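Local structure of MdcA (Pseudomonas aeruginosa, 5VIT) at residues 167-172 / 337-342; 290-295 / 310-315; 57-62 / 224-229; 61-66 / 151-156. The protein probably serves as the acyl-carrier-protein transferase subunit of malonate decarboxylase, exchanging malonyl for acetyl on the carrier protein. All coordinates share one frame; numbering follows the deposited sequence.

In the fold
Contacts 1, 2 and 3 surround one polar pocket between the two halves of the chain, which are built on separate, largely parallel sheets. Each of these three contacts lends a side chain to a bound malonate ion: Arg341 from contact 1, Asn292 from contact 2 and Asn59 from contact 3. The ion probably came from the crystallisation liquor, yet its position is consistent with a substrate-binding region. Centres of contacts 1 and 2 lie about 9 Å apart, those of 2 and 3 about 10 Å. Contact 4 is the outlying one, its centre about 19 Å from that of contact 2; Lys61, shared with 57-62, ties it to contact 1 through Ser168 O, 2.7 Å from Lys61 NZ.

Contact 1 (167-172 / 337-342); sequences PSTEDT and LRSNRM
Ser339 OG sits between two backbone groups of 167-172, donating to Pro167 O at 2.9 Å and accepting from Glu170 N at 3.0 Å in an almost straight bond (170°). Its chi1 of 60° sets OG between its own backbone N and carbonyl carbon, turned to the facing loop. Further along, Arg341 N donates to Glu170 O, 2.9 Å away. A water donates to that same carbonyl and to Asn340 OD1 and accepts from Met342 N, bridging the loop to the start of the helix.

Two motifs meet here. Thr169 to Thr172 form a type II' beta turn, while Asn340 is the N-cap of helix 341-350, its OD1 capping Phe343 N. The turn brings two carboxylates to one guanidinium, and Arg341 forms a salt-bridge network with both: NH1 reaches Asp171 OD1 at 2.7 Å on its syn side, with OD1 only 4° from the guanidinium plane, and makes a weaker, longer bond to Glu170 OE1 at 3.4 Å. Glu170 OE1 is also held by Lys61 N, Asp171 OD2 by Tyr138 OH, and Arg341 NE bonds the malonate ion.

The apolar contact is at the other end, where Pro167 CB lies 3.8 Å from Leu337 CD2, the two side chains slanting across each other. Separately, Thr169 CG2 packs over one face of the Arg338 guanidinium, offset toward its rim; Arg338 NH1 pairs with Asp204.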
loop_
_atom_site.group_PDB
_atom_site.type_symbol
_atom_site.label_atom_id
_atom_site.label_comp_id
_atom_site.label_asym_id
_atom_site.label_seq_id
_atom_site.Cartn_x
_atom_site.Cartn_y
_atom_site.Cartn_z
ATOM N N PRO A 167 35.463 1.809 23.787
ATOM C CA PRO A 167 34.111 1.779 23.206
ATOM C C PRO A 167 33.505 3.159 23.062
ATOM O O PRO A 167 32.593 3.328 22.252
ATOM C CB PRO A 167 33.319 0.942 24.212
ATOM C CG PRO A 167 34.346 0.007 24.774
ATOM C CD PRO A 167 35.577 0.879 24.927
ATOM N N SER A 168 34.007 4.123 23.837
ATOM C CA SER A 168 33.495 5.483 23.813
ATOM C C SER A 168 34.383 6.422 22.993
ATOM O O SER A 168 34.363 7.626 23.219
ATOM C CB SER A 168 33.353 6.031 25.236
ATOM O OG SER A 168 32.556 5.175 26.038
ATOM N N THR A 169 35.163 5.875 22.060
ATOM C CA THR A 169 35.986 6.703 21.159
ATOM C C THR A 169 35.158 7.803 20.477
ATOM O O THR A 169 35.513 8.989 20.519
ATOM C CB THR A 169 36.660 5.841 20.080
ATOM O OG1 THR A 169 37.588 4.934 20.695
ATOM C CG2 THR A 169 37.379 6.712 19.076
ATOM N N GLU A 170 34.051 7.397 19.853
ATOM C CA GLU A 170 33.048 8.329 19.343
ATOM C C GLU A 170 33.624 9.480 18.490
ATOM O O GLU A 170 34.260 9.229 17.466
ATOM C CB GLU A 170 32.218 8.868 20.522
ATOM C CG GLU A 170 31.337 7.759 21.125
ATOM C CD GLU A 170 30.553 8.154 22.374
ATOM O OE1 GLU A 170 29.906 9.223 22.388
ATOM O OE2 GLU A 170 30.569 7.364 23.349
ATOM N N ASP A 171 33.402 10.725 18.911
ATOM C CA ASP A 171 33.775 11.867 18.085
ATOM C C ASP A 171 35.216 12.313 18.290
ATOM O O ASP A 171 35.738 13.124 17.508
ATOM C CB ASP A 171 32.888 13.107 18.324
ATOM C CG ASP A 171 31.430 12.781 18.654
ATOM O OD1 ASP A 171 31.097 11.689 19.164
ATOM O OD2 ASP A 171 30.576 13.604 18.242
ATOM N N THR A 172 35.836 11.804 19.346
ATOM C CA THR A 172 37.096 12.346 19.855
ATOM C C THR A 172 38.208 12.495 18.791
ATOM O O THR A 172 38.761 13.589 18.657
ATOM C CB THR A 172 37.619 11.489 21.039
ATOM O OG1 THR A 172 36.596 11.392 22.036
ATOM C CG2 THR A 172 38.855 12.117 21.647
ATOM N N LEU A 337 35.606 -2.685 21.939
ATOM C CA LEU A 337 35.064 -1.946 20.814
ATOM C C LEU A 337 35.915 -0.733 20.448
ATOM O O LEU A 337 36.422 -0.034 21.328
ATOM C CB LEU A 337 33.628 -1.502 21.145
ATOM C CG LEU A 337 32.914 -0.599 20.157
ATOM C CD1 LEU A 337 32.477 -1.454 18.997
ATOM C CD2 LEU A 337 31.738 0.116 20.829
ATOM N N ARG A 338 36.082 -0.501 19.146
ATOM C CA ARG A 338 36.560 0.791 18.652
ATOM C C ARG A 338 35.474 1.463 17.801
ATOM O O ARG A 338 35.330 1.216 16.601
ATOM C CB ARG A 338 37.857 0.637 17.851
ATOM C CG ARG A 338 38.219 1.839 16.962
ATOM C CD ARG A 338 39.148 2.864 17.592
ATOM N NE ARG A 338 39.476 3.907 16.615
ATOM C CZ ARG A 338 40.308 4.925 16.836
ATOM N NH1 ARG A 338 40.915 5.048 18.010
ATOM N NH2 ARG A 338 40.537 5.821 15.881
ATOM N N SER A 339 34.700 2.315 18.449
ATOM C CA SER A 339 33.716 3.124 17.754
ATOM C C SER A 339 34.445 4.240 17.038
ATOM O O SER A 339 35.604 4.507 17.333
ATOM C CB SER A 339 32.699 3.696 18.740
ATOM O OG SER A 339 33.363 4.509 19.700
ATOM N N ASN A 340 33.753 4.918 16.130
ATOM C CA ASN A 340 34.317 6.073 15.436
ATOM C C ASN A 340 33.186 6.808 14.749
ATOM O O ASN A 340 32.694 6.336 13.718
ATOM C CB ASN A 340 35.391 5.633 14.417
ATOM C CG ASN A 340 36.170 6.804 13.833
ATOM O OD1 ASN A 340 35.631 7.898 13.637
ATOM N ND2 ASN A 340 37.444 6.572 13.541
ATOM N N ARG A 341 32.765 7.945 15.300
ATOM C CA ARG A 341 31.515 8.546 14.840
ATOM C C ARG A 341 31.704 9.071 13.427
ATOM O O ARG A 341 30.889 8.782 12.529
ATOM C CB ARG A 341 31.024 9.650 15.780
ATOM C CG ARG A 341 29.737 10.293 15.293
ATOM C CD ARG A 341 28.844 10.739 16.461
ATOM N NE ARG A 341 28.123 9.622 17.083
ATOM C CZ ARG A 341 28.285 9.206 18.341
ATOM N NH1 ARG A 341 29.156 9.797 19.151
ATOM N NH2 ARG A 341 27.575 8.182 18.793
ATOM N N MET A 342 32.804 9.784 13.217
ATOM C CA MET A 342 33.166 10.237 11.864
ATOM C C MET A 342 33.216 9.104 10.835
ATOM O O MET A 342 32.618 9.204 9.760
ATOM C CB MET A 342 34.510 10.949 11.874
ATOM C CG MET A 342 35.017 11.300 10.464
ATOM S SD MET A 342 36.267 12.615 10.527
ATOM C CE MET A 342 37.342 12.190 9.163
HETATM O O HOH W 1 35.145 10.109 15.147
#

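Contact 2 (290-295 / 310-315); sequences TLNPHP and HCFGTE
Asn292 OD1 is gripped by two donors: Gly313 N at 3.0 Å, a weak and bent bond (125°), and the side-chain NE2 of Gln60. The other end of the amide, ND2, bonds the malonate ion, consistent with this side chain lining a pocket. Phe312 stands across it at about a right angle, amide and ring planes 49° apart. The ring also borders the backbone, since Asn292 N lies in the ring plane at its edge, 3.6 Å from Phe312 CD2.

Where the two strands end, Thr290 and His310 still form a parallel bridge. Leu291 N donates to His310 O at 3.0 Å, and Thr290 CA sends a C-H toward the same oxygen. One residue on, the roles reverse, with Cys311 CA 3.2 Å from Leu291 O in a second C-H···O contact.

Beyond the bridge the chain 290-295 bends through an inverse gamma turn centred on Pro293, closed by His294 N to Asn292 O at 2.7 Å. The proline ring fits against the other loop, its CD 3.9 Å from Cys311 SG and 3.3 Å from Gly313 O. Glu315 folds back at chi2 (-61°); its OE1 goes to Thr227 OG1, while OE2 takes Phe226 N and Gln60 NE2.

Both loops leave the C-terminal ends of adjacent parallel strands, 288-290 and 308-310, the latter outermost in this chain's mixed sheet, and lead to helices 298-302 and 319-323. Strand 256-259 flanks Leu291, and helix 341-350 packs on Phe312 through Cys344 and Gln345.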
loop_
_atom_site.group_PDB
_atom_site.type_symbol
_atom_site.label_atom_id
_atom_site.label_comp_id
_atom_site.label_asym_id
_atom_site.label_seq_id
_atom_site.Cartn_x
_atom_site.Cartn_y
_atom_site.Cartn_z
ATOM N N THR A 290 25.712 -0.015 9.902
ATOM C CA THR A 290 26.320 1.139 10.560
ATOM C C THR A 290 25.332 1.531 11.653
ATOM O O THR A 290 24.257 2.052 11.366
ATOM C CB THR A 290 26.550 2.328 9.606
ATOM O OG1 THR A 290 25.293 2.691 9.010
ATOM C CG2 THR A 290 27.539 1.957 8.510
ATOM N N LEU A 291 25.684 1.258 12.900
ATOM C CA LEU A 291 24.747 1.389 13.990
ATOM C C LEU A 291 25.467 1.461 15.315
ATOM O O LEU A 291 26.496 0.785 15.523
ATOM C CB LEU A 291 23.776 0.196 14.007
ATOM C CG LEU A 291 22.415 0.412 14.681
ATOM C CD1 LEU A 291 21.549 1.290 13.815
ATOM C CD2 LEU A 291 21.721 -0.911 14.914
ATOM N N ASN A 292 24.929 2.250 16.234
ATOM C CA ASN A 292 25.332 2.094 17.635
ATOM C C ASN A 292 24.989 0.686 18.103
ATOM O O ASN A 292 24.151 0.017 17.492
ATOM C CB ASN A 292 24.660 3.142 18.505
ATOM C CG ASN A 292 25.231 4.514 18.274
ATOM O OD1 ASN A 292 26.394 4.775 18.602
ATOM N ND2 ASN A 292 24.427 5.402 17.704
ATOM N N PRO A 293 25.654 0.199 19.158
ATOM C CA PRO A 293 25.315 -1.196 19.451
ATOM C C PRO A 293 24.019 -1.268 20.259
ATOM O O PRO A 293 24.074 -1.413 21.489
ATOM C CB PRO A 293 26.524 -1.695 20.257
ATOM C CG PRO A 293 27.049 -0.447 20.952
ATOM C CD PRO A 293 26.729 0.725 20.032
ATOM N N HIS A 294 22.883 -1.124 19.565
ATOM C CA HIS A 294 21.565 -1.123 20.196
ATOM C C HIS A 294 21.378 -2.405 20.980
ATOM O O HIS A 294 21.500 -3.489 20.405
ATOM C CB HIS A 294 20.426 -1.034 19.169
ATOM C CG HIS A 294 20.377 0.239 18.363
ATOM N ND1 HIS A 294 19.472 0.426 17.363
ATOM C CD2 HIS A 294 21.150 1.353 18.428
ATOM C CE1 HIS A 294 19.662 1.635 16.827
ATOM N NE2 HIS A 294 20.652 2.208 17.455
ATOM N N PRO A 295 21.045 -2.301 22.276
ATOM C CA PRO A 295 20.670 -3.544 22.962
ATOM C C PRO A 295 19.520 -4.277 22.228
ATOM O O PRO A 295 19.443 -5.507 22.254
ATOM C CB PRO A 295 20.259 -3.058 24.361
ATOM C CG PRO A 295 21.138 -1.842 24.582
ATOM C CD PRO A 295 21.145 -1.162 23.212
ATOM N N HIS A 310 29.491 -1.714 12.229
ATOM C CA HIS A 310 30.438 -0.676 12.615
ATOM C C HIS A 310 29.694 0.403 13.395
ATOM O O HIS A 310 28.600 0.814 12.994
ATOM C CB HIS A 310 31.166 -0.075 11.409
ATOM C CG HIS A 310 32.230 0.907 11.798
ATOM N ND1 HIS A 310 31.998 2.264 11.866
ATOM C CD2 HIS A 310 33.514 0.722 12.191
ATOM C CE1 HIS A 310 33.102 2.879 12.267
ATOM N NE2 HIS A 310 34.036 1.966 12.468
ATOM N N CYS A 311 30.294 0.860 14.495
ATOM C CA CYS A 311 29.592 1.677 15.494
ATOM C C CYS A 311 29.999 3.150 15.570
ATOM O O CYS A 311 31.180 3.474 15.594
ATOM C CB CYS A 311 29.782 1.062 16.891
ATOM S SG CYS A 311 29.060 -0.588 17.141
ATOM N N PHE A 312 29.014 4.043 15.657
ATOM C CA PHE A 312 29.303 5.469 15.825
ATOM C C PHE A 312 29.913 5.697 17.197
ATOM O O PHE A 312 30.865 6.474 17.368
ATOM C CB PHE A 312 28.032 6.322 15.683
ATOM C CG PHE A 312 27.254 6.058 14.426
ATOM C CD1 PHE A 312 27.529 6.775 13.258
ATOM C CD2 PHE A 312 26.236 5.107 14.409
ATOM C CE1 PHE A 312 26.815 6.546 12.103
ATOM C CE2 PHE A 312 25.510 4.864 13.247
ATOM C CZ PHE A 312 25.800 5.580 12.096
ATOM N N GLY A 313 29.314 5.038 18.184
ATOM C CA GLY A 313 29.731 5.143 19.562
ATOM C C GLY A 313 29.342 3.875 20.287
ATOM O O GLY A 313 29.286 2.796 19.676
ATOM N N THR A 314 29.054 3.996 21.582
ATOM C CA THR A 314 28.651 2.836 22.348
ATOM C C THR A 314 27.458 3.125 23.231
ATOM O O THR A 314 27.207 4.266 23.631
ATOM C CB THR A 314 29.778 2.295 23.249
ATOM O OG1 THR A 314 29.370 1.041 23.807
ATOM C CG2 THR A 314 30.088 3.270 24.372
ATOM N N GLU A 315 26.733 2.058 23.531
ATOM C CA GLU A 315 25.580 2.125 24.404
ATOM C C GLU A 315 25.948 1.491 25.738
ATOM O O GLU A 315 26.264 0.299 25.799
ATOM C CB GLU A 315 24.386 1.426 23.748
ATOM C CG GLU A 315 23.731 2.280 22.690
ATOM C CD GLU A 315 23.205 3.577 23.275
ATOM O OE1 GLU A 315 22.527 3.512 24.321
ATOM O OE2 GLU A 315 23.477 4.662 22.715
#

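Contact 3 (57-62 / 224-229); sequences GNNQKQ and PLFTRD
Asn59 and Gln60, on the loop that follows strand 52-55 of the parallel sheet, meet Leu225 and Phe226, the two central residues of a type I beta turn running from Pro224 to Thr227. Leu225 CD2 lies against CB and CG of Asn59, 3.7 Å from Asn59 CB; Leu225 CG stands anti to its backbone N (chi1 -169°), which extends the branch toward the asparagine. The amide nitrogen of Asn59 comes to the edge of the Phe226 ring, ND2 lying in its plane 3.8 Å from CE2. The Gln60 side chain runs across that of Phe226 at about a right angle, its amide plane 53° from the ring and its NE2 also 3.8 Å from Phe226 CD2.

Both amides have firmer polar partners in the next shell. Asn59 ND2 bonds the malonate ion. Gln60 OE1 accepts from Arg341 NH2, and its NE2 donates to Glu315 OE2 and Asn292 OD1.

Farther out, each loop is braced by a side chain of its own. Gln62 NE2 donates to Asn58 O at 2.9 Å and to Gln60 O at 3.1 Å, tying the 58-60 bend together. In the turn, Arg228 NH1 spans Leu225 O at 3.0 Å and Thr227 O at 2.9 Å, the second oxygen lying just 5° out of the guanidinium plane.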
loop_
_atom_site.group_PDB
_atom_site.type_symbol
_atom_site.label_atom_id
_atom_site.label_comp_id
_atom_site.label_asym_id
_atom_site.label_seq_id
_atom_site.Cartn_x
_atom_site.Cartn_y
_atom_site.Cartn_z
ATOM N N GLY A 57 30.221 17.212 24.317
ATOM C CA GLY A 57 28.926 16.617 24.308
ATOM C C GLY A 57 29.002 15.849 22.997
ATOM O O GLY A 57 28.778 16.390 21.896
ATOM N N ASN A 58 29.403 14.593 23.118
ATOM C CA ASN A 58 29.175 13.622 22.070
ATOM C C ASN A 58 27.771 13.073 22.320
ATOM O O ASN A 58 27.129 13.476 23.283
ATOM C CB ASN A 58 30.265 12.548 22.083
ATOM C CG ASN A 58 31.635 13.138 21.783
ATOM O OD1 ASN A 58 31.724 14.299 21.386
ATOM N ND2 ASN A 58 32.696 12.358 21.959
ATOM N N ASN A 59 27.269 12.213 21.447
ATOM C CA ASN A 59 25.960 11.627 21.679
ATOM C C ASN A 59 25.898 10.882 23.010
ATOM O O ASN A 59 24.893 10.951 23.721
ATOM C CB ASN A 59 25.574 10.675 20.549
ATOM C CG ASN A 59 25.007 11.391 19.351
ATOM O OD1 ASN A 59 24.669 12.583 19.409
ATOM N ND2 ASN A 59 24.872 10.659 18.252
ATOM N N GLN A 60 26.976 10.185 23.356
ATOM C CA GLN A 60 26.978 9.373 24.565
ATOM C C GLN A 60 28.021 9.863 25.580
ATOM O O GLN A 60 27.678 10.274 26.691
ATOM C CB GLN A 60 27.199 7.908 24.182
ATOM C CG GLN A 60 26.074 7.350 23.291
ATOM C CD GLN A 60 26.538 6.842 21.904
ATOM O OE1 GLN A 60 27.580 7.252 21.373
ATOM N NE2 GLN A 60 25.742 5.940 21.317
ATOM N N LYS A 61 29.287 9.840 25.183
ATOM C CA LYS A 61 30.391 10.316 26.009
ATOM C C LYS A 61 30.288 11.818 26.358
ATOM O O LYS A 61 30.184 12.661 25.465
ATOM C CB LYS A 61 31.710 10.036 25.276
ATOM C CG LYS A 61 32.944 10.001 26.154
ATOM C CD LYS A 61 34.050 10.917 25.663
ATOM C CE LYS A 61 34.546 10.567 24.263
ATOM N NZ LYS A 61 35.753 9.729 24.255
ATOM N N GLN A 62 30.321 12.158 27.648
ATOM C CA GLN A 62 30.392 13.565 28.060
ATOM C C GLN A 62 31.693 13.822 28.818
ATOM O O GLN A 62 32.037 13.069 29.741
ATOM C CB GLN A 62 29.204 13.969 28.951
ATOM C CG GLN A 62 27.843 13.531 28.451
ATOM C CD GLN A 62 27.502 14.128 27.100
ATOM O OE1 GLN A 62 27.609 15.343 26.900
ATOM N NE2 GLN A 62 27.101 13.271 26.157
ATOM N N PRO A 224 23.091 6.705 27.645
ATOM C CA PRO A 224 22.669 5.600 26.759
ATOM C C PRO A 224 21.632 6.068 25.734
ATOM O O PRO A 224 20.481 5.655 25.782
ATOM C CB PRO A 224 22.068 4.580 27.733
ATOM C CG PRO A 224 21.550 5.422 28.872
ATOM C CD PRO A 224 22.490 6.615 28.987
ATOM N N LEU A 225 22.057 6.904 24.795
ATOM C CA LEU A 225 21.133 7.691 23.982
ATOM C C LEU A 225 20.184 6.858 23.109
ATOM O O LEU A 225 18.995 7.197 22.969
ATOM C CB LEU A 225 21.923 8.661 23.096
ATOM C CG LEU A 225 21.083 9.719 22.380
ATOM C CD1 LEU A 225 20.418 10.677 23.403
ATOM C CD2 LEU A 225 21.936 10.470 21.350
ATOM N N PHE A 226 20.701 5.768 22.547
ATOM C CA PHE A 226 19.955 4.980 21.572
ATOM C C PHE A 226 19.302 3.739 22.158
ATOM O O PHE A 226 18.556 3.041 21.454
ATOM C CB PHE A 226 20.872 4.571 20.416
ATOM C CG PHE A 226 21.287 5.715 19.543
ATOM C CD1 PHE A 226 20.705 5.901 18.312
ATOM C CD2 PHE A 226 22.267 6.614 19.970
ATOM C CE1 PHE A 226 21.088 6.951 17.494
ATOM C CE2 PHE A 226 22.657 7.678 19.172
ATOM C CZ PHE A 226 22.071 7.850 17.928
ATOM N N THR A 227 19.570 3.464 23.432
ATOM C CA THR A 227 18.928 2.336 24.116
ATOM C C THR A 227 17.416 2.557 24.256
ATOM O O THR A 227 16.958 3.586 24.762
ATOM C CB THR A 227 19.550 2.073 25.528
ATOM O OG1 THR A 227 20.929 1.717 25.379
ATOM C CG2 THR A 227 18.841 0.906 26.230
ATOM N N ARG A 228 16.647 1.580 23.794
ATOM C CA ARG A 228 15.205 1.667 23.867
ATOM C C ARG A 228 14.663 0.482 24.668
ATOM O O ARG A 228 15.044 -0.664 24.450
ATOM C CB ARG A 228 14.592 1.723 22.449
ATOM C CG ARG A 228 14.711 3.109 21.734
ATOM C CD ARG A 228 14.078 4.212 22.570
ATOM N NE ARG A 228 14.230 5.583 22.061
ATOM C CZ ARG A 228 15.257 6.377 22.366
ATOM N NH1 ARG A 228 16.252 5.920 23.109
ATOM N NH2 ARG A 228 15.321 7.614 21.903
ATOM N N ASP A 229 13.779 0.787 25.607
ATOM C CA ASP A 229 13.096 -0.194 26.458
ATOM C C ASP A 229 12.011 -0.910 25.652
ATOM O O ASP A 229 11.012 -0.296 25.295
ATOM C CB ASP A 229 12.494 0.543 27.670
ATOM C CG ASP A 229 11.937 -0.390 28.746
ATOM O OD1 ASP A 229 11.696 -1.595 28.483
ATOM O OD2 ASP A 229 11.726 0.121 29.870
#

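Contact 4 (61-66 / 151-156); sequences KQADFL and LVAGFV
Ala63 and Ala153 face each other methyl to methyl, CB to CB at 3.8 Å, where the loop leading into helix 64-70 lies against strand 149-154. This is the junction between the parallel sheet of an alpha/beta fold and the loop and helix packed on it: strand 52-55, next to 149-154, runs out into that loop and helix. Leu151 and Ala153 direct their side chains at 61-66, with Val152 between them turned to the other side of the strand.

Leu66 approaches tip first. Its CG is anti to the carbonyl carbon (chi1 -63°) and the chain is straight at chi2, which carries CD1 down onto the strand, 3.7 Å from Leu151 CB and 3.5 Å from Val152 O. The contact is therefore methyl against backbone as much as leucine against leucine. Leu39 of helix 39-46 packs on Leu66 as well.

Ala63 itself is the centre of an inverse gamma turn and the N-cap residue of the helix; a weak bond from Asp64 N to Gln62 O closes the turn. Two side chains hold backbone N-H groups here: Glu56, just past strand 52-55, takes Ala153 N through OE1, and Gln189 of strand 185-190 takes Leu66 N through its OE1.

Lys61 CD touches the alanine methyl, 3.6 Å from Ala153 CB, and the chain bends at chi2, chi3 and chi4 so that its end curls back to the strand. The buried amine donates to Ser168 O and bonds Thr172 OG1. Across the contact Lys61 NZ donates a hydrogen bond to Ala153 O at 2.8 Å, tilted 33° from the carbonyl plane.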
loop_
_atom_site.group_PDB
_atom_site.type_symbol
_atom_site.label_atom_id
_atom_site.label_comp_id
_atom_site.label_asym_id
_atom_site.label_seq_id
_atom_site.Cartn_x
_atom_site.Cartn_y
_atom_site.Cartn_z
ATOM N N LYS A 61 29.287 9.840 25.183
ATOM C CA LYS A 61 30.391 10.316 26.009
ATOM C C LYS A 61 30.288 11.818 26.358
ATOM O O LYS A 61 30.184 12.661 25.465
ATOM C CB LYS A 61 31.710 10.036 25.276
ATOM C CG LYS A 61 32.944 10.001 26.154
ATOM C CD LYS A 61 34.050 10.917 25.663
ATOM C CE LYS A 61 34.546 10.567 24.263
ATOM N NZ LYS A 61 35.753 9.729 24.255
ATOM N N GLN A 62 30.321 12.158 27.648
ATOM C CA GLN A 62 30.392 13.565 28.060
ATOM C C GLN A 62 31.693 13.822 28.818
ATOM O O GLN A 62 32.037 13.069 29.741
ATOM C CB GLN A 62 29.204 13.969 28.951
ATOM C CG GLN A 62 27.843 13.531 28.451
ATOM C CD GLN A 62 27.502 14.128 27.100
ATOM O OE1 GLN A 62 27.609 15.343 26.900
ATOM N NE2 GLN A 62 27.101 13.271 26.157
ATOM N N ALA A 63 32.417 14.876 28.440
ATOM C CA ALA A 63 33.531 15.362 29.258
ATOM C C ALA A 63 32.979 16.274 30.361
ATOM O O ALA A 63 33.238 17.483 30.379
ATOM C CB ALA A 63 34.554 16.106 28.405
ATOM N N ASP A 64 32.210 15.685 31.275
ATOM C CA ASP A 64 31.384 16.468 32.190
ATOM C C ASP A 64 32.191 17.100 33.340
ATOM O O ASP A 64 31.768 18.104 33.918
ATOM C CB ASP A 64 30.240 15.603 32.734
ATOM C CG ASP A 64 30.732 14.440 33.568
ATOM O OD1 ASP A 64 31.425 13.550 33.019
ATOM O OD2 ASP A 64 30.410 14.413 34.774
ATOM N N PHE A 65 33.358 16.543 33.648
ATOM C CA PHE A 65 34.232 17.202 34.606
ATOM C C PHE A 65 34.730 18.521 34.004
ATOM O O PHE A 65 34.614 19.579 34.625
ATOM C CB PHE A 65 35.401 16.303 35.005
ATOM C CG PHE A 65 36.362 16.953 35.965
ATOM C CD1 PHE A 65 35.892 17.722 37.021
ATOM C CD2 PHE A 65 37.733 16.790 35.819
ATOM C CE1 PHE A 65 36.773 18.326 37.908
ATOM C CE2 PHE A 65 38.619 17.379 36.704
ATOM C CZ PHE A 65 38.139 18.153 37.749
ATOM N N LEU A 66 35.261 18.449 32.784
ATOM C CA LEU A 66 35.677 19.638 32.043
ATOM C C LEU A 66 34.510 20.598 31.847
ATOM O O LEU A 66 34.652 21.818 31.957
ATOM C CB LEU A 66 36.261 19.243 30.683
ATOM C CG LEU A 66 37.531 18.399 30.746
ATOM C CD1 LEU A 66 38.118 18.211 29.350
ATOM C CD2 LEU A 66 38.547 19.040 31.688
ATOM N N LEU A 151 38.124 20.217 24.550
ATOM C CA LEU A 151 37.890 19.648 25.871
ATOM C C LEU A 151 37.222 18.284 25.717
ATOM O O LEU A 151 36.018 18.202 25.446
ATOM C CB LEU A 151 37.017 20.590 26.707
ATOM C CG LEU A 151 37.548 22.016 26.749
ATOM C CD1 LEU A 151 36.593 22.944 27.491
ATOM C CD2 LEU A 151 38.939 22.025 27.362
ATOM N N VAL A 152 37.996 17.211 25.850
ATOM C CA VAL A 152 37.471 15.889 25.516
ATOM C C VAL A 152 37.769 14.895 26.629
ATOM O O VAL A 152 38.443 15.228 27.603
ATOM C CB VAL A 152 38.035 15.372 24.154
ATOM C CG1 VAL A 152 37.750 16.365 23.031
ATOM C CG2 VAL A 152 39.520 15.066 24.235
ATOM N N ALA A 153 37.273 13.671 26.480
ATOM C CA ALA A 153 37.312 12.708 27.571
ATOM C C ALA A 153 37.819 11.343 27.128
ATOM O O ALA A 153 37.599 10.928 25.991
ATOM C CB ALA A 153 35.923 12.578 28.194
ATOM N N GLY A 154 38.496 10.648 28.037
ATOM C CA GLY A 154 38.956 9.289 27.796
ATOM C C GLY A 154 38.816 8.434 29.047
ATOM O O GLY A 154 38.541 8.958 30.131
ATOM N N PHE A 155 38.990 7.121 28.908
ATOM C CA PHE A 155 39.026 6.243 30.077
ATOM C C PHE A 155 40.380 6.304 30.808
ATOM O O PHE A 155 40.433 6.519 32.015
ATOM C CB PHE A 155 38.726 4.801 29.682
ATOM C CG PHE A 155 37.263 4.505 29.527
ATOM C CD1 PHE A 155 36.708 4.310 28.262
ATOM C CD2 PHE A 155 36.438 4.401 30.646
ATOM C CE1 PHE A 155 35.352 4.023 28.103
ATOM C CE2 PHE A 155 35.077 4.117 30.499
ATOM C CZ PHE A 155 34.540 3.928 29.218
ATOM N N VAL A 156 41.474 6.120 30.071
ATOM C CA VAL A 156 42.792 6.000 30.679
ATOM C C VAL A 156 43.838 6.816 29.929
ATOM O O VAL A 156 43.853 6.820 28.699
ATOM C CB VAL A 156 43.266 4.521 30.716
ATOM C CG1 VAL A 156 44.563 4.387 31.505
ATOM C CG2 VAL A 156 42.191 3.609 31.311
#